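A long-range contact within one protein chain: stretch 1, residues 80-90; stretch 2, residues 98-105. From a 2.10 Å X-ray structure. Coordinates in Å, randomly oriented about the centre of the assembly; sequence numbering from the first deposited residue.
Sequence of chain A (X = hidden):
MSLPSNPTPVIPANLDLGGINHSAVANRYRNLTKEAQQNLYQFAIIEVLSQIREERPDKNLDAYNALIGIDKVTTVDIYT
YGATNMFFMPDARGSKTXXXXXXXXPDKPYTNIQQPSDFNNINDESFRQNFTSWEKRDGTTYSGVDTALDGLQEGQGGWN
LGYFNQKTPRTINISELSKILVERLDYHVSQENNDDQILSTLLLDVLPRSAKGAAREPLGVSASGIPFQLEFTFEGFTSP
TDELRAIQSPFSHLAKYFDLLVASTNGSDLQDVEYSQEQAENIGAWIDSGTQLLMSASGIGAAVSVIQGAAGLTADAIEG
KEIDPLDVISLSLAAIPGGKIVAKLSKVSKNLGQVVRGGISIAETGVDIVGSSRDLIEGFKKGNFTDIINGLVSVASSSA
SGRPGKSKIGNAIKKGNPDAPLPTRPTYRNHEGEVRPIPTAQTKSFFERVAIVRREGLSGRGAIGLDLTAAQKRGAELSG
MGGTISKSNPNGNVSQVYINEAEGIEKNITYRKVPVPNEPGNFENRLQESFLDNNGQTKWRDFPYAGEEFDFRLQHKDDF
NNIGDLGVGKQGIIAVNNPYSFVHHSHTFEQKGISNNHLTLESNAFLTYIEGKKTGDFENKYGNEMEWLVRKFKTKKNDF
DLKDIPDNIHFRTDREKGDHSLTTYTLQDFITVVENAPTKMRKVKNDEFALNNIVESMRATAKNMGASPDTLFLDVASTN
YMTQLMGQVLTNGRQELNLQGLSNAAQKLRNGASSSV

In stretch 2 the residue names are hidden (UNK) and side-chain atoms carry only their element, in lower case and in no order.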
# COMPACT_ATOMS: atom_id res chain seq x y z
N THR A 80 -43.19 -14.26 25.56
CA THR A 80 -42.13 -13.29 25.72
C THR A 80 -41.97 -12.94 27.19
O THR A 80 -42.88 -13.17 27.99
CB THR A 80 -42.41 -12.00 24.91
OG1 THR A 80 -43.68 -11.47 25.30
CG2 THR A 80 -42.40 -12.31 23.42
N TYR A 81 -40.80 -12.41 27.52
CA TYR A 81 -40.39 -12.20 28.90
C TYR A 81 -39.73 -10.85 28.98
O TYR A 81 -39.12 -10.39 28.00
CB TYR A 81 -39.28 -13.18 29.25
CG TYR A 81 -39.64 -14.65 29.36
CD1 TYR A 81 -40.74 -15.07 30.10
CD2 TYR A 81 -38.81 -15.61 28.81
CE1 TYR A 81 -41.04 -16.43 30.24
CE2 TYR A 81 -39.10 -16.97 28.93
CZ TYR A 81 -40.21 -17.36 29.65
OH TYR A 81 -40.48 -18.69 29.80
N GLY A 82 -39.77 -10.25 30.16
CA GLY A 82 -38.85 -9.15 30.48
C GLY A 82 -37.43 -9.67 30.68
O GLY A 82 -36.86 -9.50 31.74
N ALA A 83 -36.85 -10.28 29.64
CA ALA A 83 -35.53 -10.88 29.76
C ALA A 83 -34.85 -10.83 28.40
O ALA A 83 -35.43 -11.25 27.42
CB ALA A 83 -35.64 -12.34 30.24
N THR A 84 -33.62 -10.32 28.34
CA THR A 84 -32.94 -10.16 27.05
C THR A 84 -32.55 -11.54 26.49
O THR A 84 -32.20 -12.43 27.25
CB THR A 84 -31.73 -9.26 27.24
OG1 THR A 84 -32.16 -8.04 27.87
CG2 THR A 84 -31.02 -8.97 25.92
N ASN A 85 -32.68 -11.74 25.18
CA ASN A 85 -32.23 -12.99 24.52
C ASN A 85 -33.06 -14.23 24.84
O ASN A 85 -32.64 -15.36 24.52
CB ASN A 85 -30.77 -13.28 24.87
CG ASN A 85 -29.82 -12.20 24.36
OD1 ASN A 85 -29.95 -11.73 23.22
ND2 ASN A 85 -28.85 -11.81 25.19
N MET A 86 -34.19 -14.06 25.51
CA MET A 86 -34.95 -15.21 26.04
C MET A 86 -36.40 -15.17 25.67
O MET A 86 -37.02 -14.09 25.56
CB MET A 86 -34.82 -15.27 27.56
CG MET A 86 -33.38 -15.48 28.05
SD MET A 86 -33.22 -15.35 29.84
CE MET A 86 -34.37 -16.66 30.32
N PHE A 87 -36.96 -16.37 25.48
CA PHE A 87 -38.37 -16.54 25.19
C PHE A 87 -38.72 -18.01 25.47
O PHE A 87 -37.82 -18.80 25.71
CB PHE A 87 -38.72 -16.17 23.72
CG PHE A 87 -37.92 -16.93 22.69
CD1 PHE A 87 -38.39 -18.14 22.15
CD2 PHE A 87 -36.68 -16.43 22.25
CE1 PHE A 87 -37.65 -18.84 21.20
CE2 PHE A 87 -35.95 -17.14 21.28
CZ PHE A 87 -36.43 -18.33 20.75
N PHE A 88 -40.01 -18.34 25.45
CA PHE A 88 -40.49 -19.72 25.69
C PHE A 88 -41.27 -20.26 24.51
O PHE A 88 -42.08 -19.53 23.91
CB PHE A 88 -41.41 -19.74 26.91
CG PHE A 88 -41.56 -21.11 27.55
CD1 PHE A 88 -40.55 -21.64 28.34
CD2 PHE A 88 -42.74 -21.83 27.41
CE1 PHE A 88 -40.69 -22.89 28.95
CE2 PHE A 88 -42.89 -23.08 28.01
CZ PHE A 88 -41.87 -23.60 28.80
N MET A 89 -41.03 -21.53 24.19
CA MET A 89 -41.79 -22.22 23.16
C MET A 89 -42.66 -23.29 23.84
O MET A 89 -42.18 -24.38 24.15
CB MET A 89 -40.85 -22.84 22.14
CG MET A 89 -39.78 -21.88 21.64
SD MET A 89 -38.71 -22.70 20.46
CE MET A 89 -39.91 -22.82 19.13
N PRO A 90 -43.92 -22.96 24.12
CA PRO A 90 -44.79 -23.92 24.81
C PRO A 90 -45.08 -25.10 23.91
O PRO A 90 -45.17 -24.92 22.68
CB PRO A 90 -46.06 -23.11 25.07
CG PRO A 90 -46.09 -22.13 23.94
CD PRO A 90 -44.65 -21.73 23.77
N UNK A 98 -42.59 -26.95 27.84
CA UNK A 98 -42.00 -26.70 26.52
C UNK A 98 -40.53 -26.34 26.66
O UNK A 98 -39.81 -26.95 27.47
N UNK A 99 -40.07 -25.35 25.88
CA UNK A 99 -38.64 -25.10 25.75
C UNK A 99 -38.31 -23.63 26.04
O UNK A 99 -38.90 -22.73 25.44
c UNK A 99 -38.14 -25.48 24.33
c UNK A 99 -36.69 -25.04 24.13
c UNK A 99 -38.29 -27.00 24.11
c UNK A 99 -37.76 -27.47 22.77
N UNK A 100 -37.39 -23.43 26.98
CA UNK A 100 -36.87 -22.13 27.33
C UNK A 100 -35.64 -21.89 26.46
O UNK A 100 -34.73 -22.71 26.47
c UNK A 100 -36.60 -19.62 29.14
c UNK A 100 -35.70 -20.85 29.23
c UNK A 100 -35.18 -21.02 30.65
c UNK A 100 -36.45 -22.10 28.81
N UNK A 101 -35.65 -20.80 25.70
CA UNK A 101 -34.50 -20.44 24.86
C UNK A 101 -33.73 -19.26 25.47
O UNK A 101 -34.35 -18.28 25.94
c UNK A 101 -35.63 -21.37 22.79
c UNK A 101 -34.95 -20.12 23.42
c UNK A 101 -33.75 -19.69 22.56
N UNK A 102 -32.40 -19.37 25.50
CA UNK A 102 -31.48 -18.29 25.83
C UNK A 102 -30.47 -18.21 24.69
O UNK A 102 -29.50 -18.98 24.63
c UNK A 102 -29.80 -17.38 27.56
c UNK A 102 -30.75 -18.53 27.18
n UNK A 102 -29.17 -17.51 28.73
o UNK A 102 -29.62 -16.41 26.81
N UNK A 103 -30.69 -17.26 23.79
CA UNK A 103 -29.84 -17.18 22.61
C UNK A 103 -28.40 -16.84 22.94
O UNK A 103 -27.50 -17.07 22.11
c UNK A 103 -32.28 -15.22 20.29
c UNK A 103 -31.88 -17.70 20.20
c UNK A 103 -31.82 -16.44 21.08
c UNK A 103 -30.41 -16.18 21.60
N UNK A 104 -28.16 -16.30 24.13
CA UNK A 104 -26.79 -15.90 24.52
C UNK A 104 -26.10 -16.88 25.47
O UNK A 104 -25.05 -16.55 26.04
c UNK A 104 -26.79 -14.49 25.14
o UNK A 104 -24.78 -13.93 24.00
n UNK A 104 -24.98 -13.14 26.09
c UNK A 104 -25.43 -13.82 25.03
N UNK A 105 -26.67 -18.07 25.68
CA UNK A 105 -26.04 -19.04 26.58
C UNK A 105 -24.96 -19.83 25.85
O UNK A 105 -25.24 -20.40 24.81
o UNK A 105 -26.43 -20.99 27.98
c UNK A 105 -27.06 -20.02 27.14

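Position 98 has no side-chain atoms, and its CA approaches Met89 O to 3.3 Å, a CA-H...O contact: this is Gly98. Its phi of 141° and psi of -139° would jam a CB against the preceding carbonyl, and an ideal CB would lie 2.1 Å from Met89 O.

Position 99 carries four carbons, forked at the first, with one arm two carbons long. Its CB lies 4.4 Å from Met89 CB, on the same face of the sheet: this is Ile99. Branching at CB suits the extended backbone, which pairs twice with Met89: Met89 N donates to Ile99 O at 2.7 Å, and Ile99 N to Met89 O at 2.9 Å.

Position 100 also has four carbons, but the fork comes at the second, and its CB is 4.2 Å from Phe88 CD1, which together fit Leu100. The later fork carries the methyls farther from the backbone, and Leu100 CD1 comes within 3.6 Å of Tyr81 CE2 and 3.9 Å of Met86 CE. A flexible apolar chain fits this buried site among two rings and a thioether.

At position 101 one carbon bears two more, and the CB sits 3.7 Å from the centroid of the Phe87 ring, over its face, in a CH-pi contact: this is Val101. Its compact side chain fits against that ring, and Val101 CG2 also lies 4.1 Å from Met89 SD.

Position 102 has two carbons, the second carrying one oxygen and one nitrogen. Its CA makes a CA-H...O contact with Asn85 O at 3.4 Å, and its side chain lies beside Met86: this is Asn102. Met86 CG is 4.1 Å from Asn102 OD1, which accepts a hydrogen bond from the backbone N of position 104 at 3.1 Å, so the side chain helps hold the type I turn that starts here.

Position 103 shows four carbons forked at the second, and its N donates to Asn85 O at 2.8 Å: this is Leu103. Its CG lies 4.2 Å from Phe87 CE2, extending the apolar contact beyond the strand.

Position 104 repeats the two-carbon amide pattern, with its CB 3.4 Å from Asn85 ND2, and is Asn104. Both amides find hydrogen-bonding partners elsewhere in the structure, which suits polar groups in a buried place.

Position 105 has one carbon and then one oxygen, and makes no contact with stretch 1: Ser105. Its small hydroxyl is buried, and Ser105 OG hydrogen-bonds to a residue just outside the stretches; its backbone N donates to Asn102 O at 3.2 Å, closing the turn.

The contact is an antiparallel strand pair. Paired backbone hydrogen bonds link Phe87 with Val101 and Met89 with Ile99, and these four side chains share one face; Met86, Phe88, Leu100 and Asn102 occupy the other. The backbone sets the register, and largely apolar packing reinforces it on both faces.

Stretch 2, residues 98-105: GILVNLNS
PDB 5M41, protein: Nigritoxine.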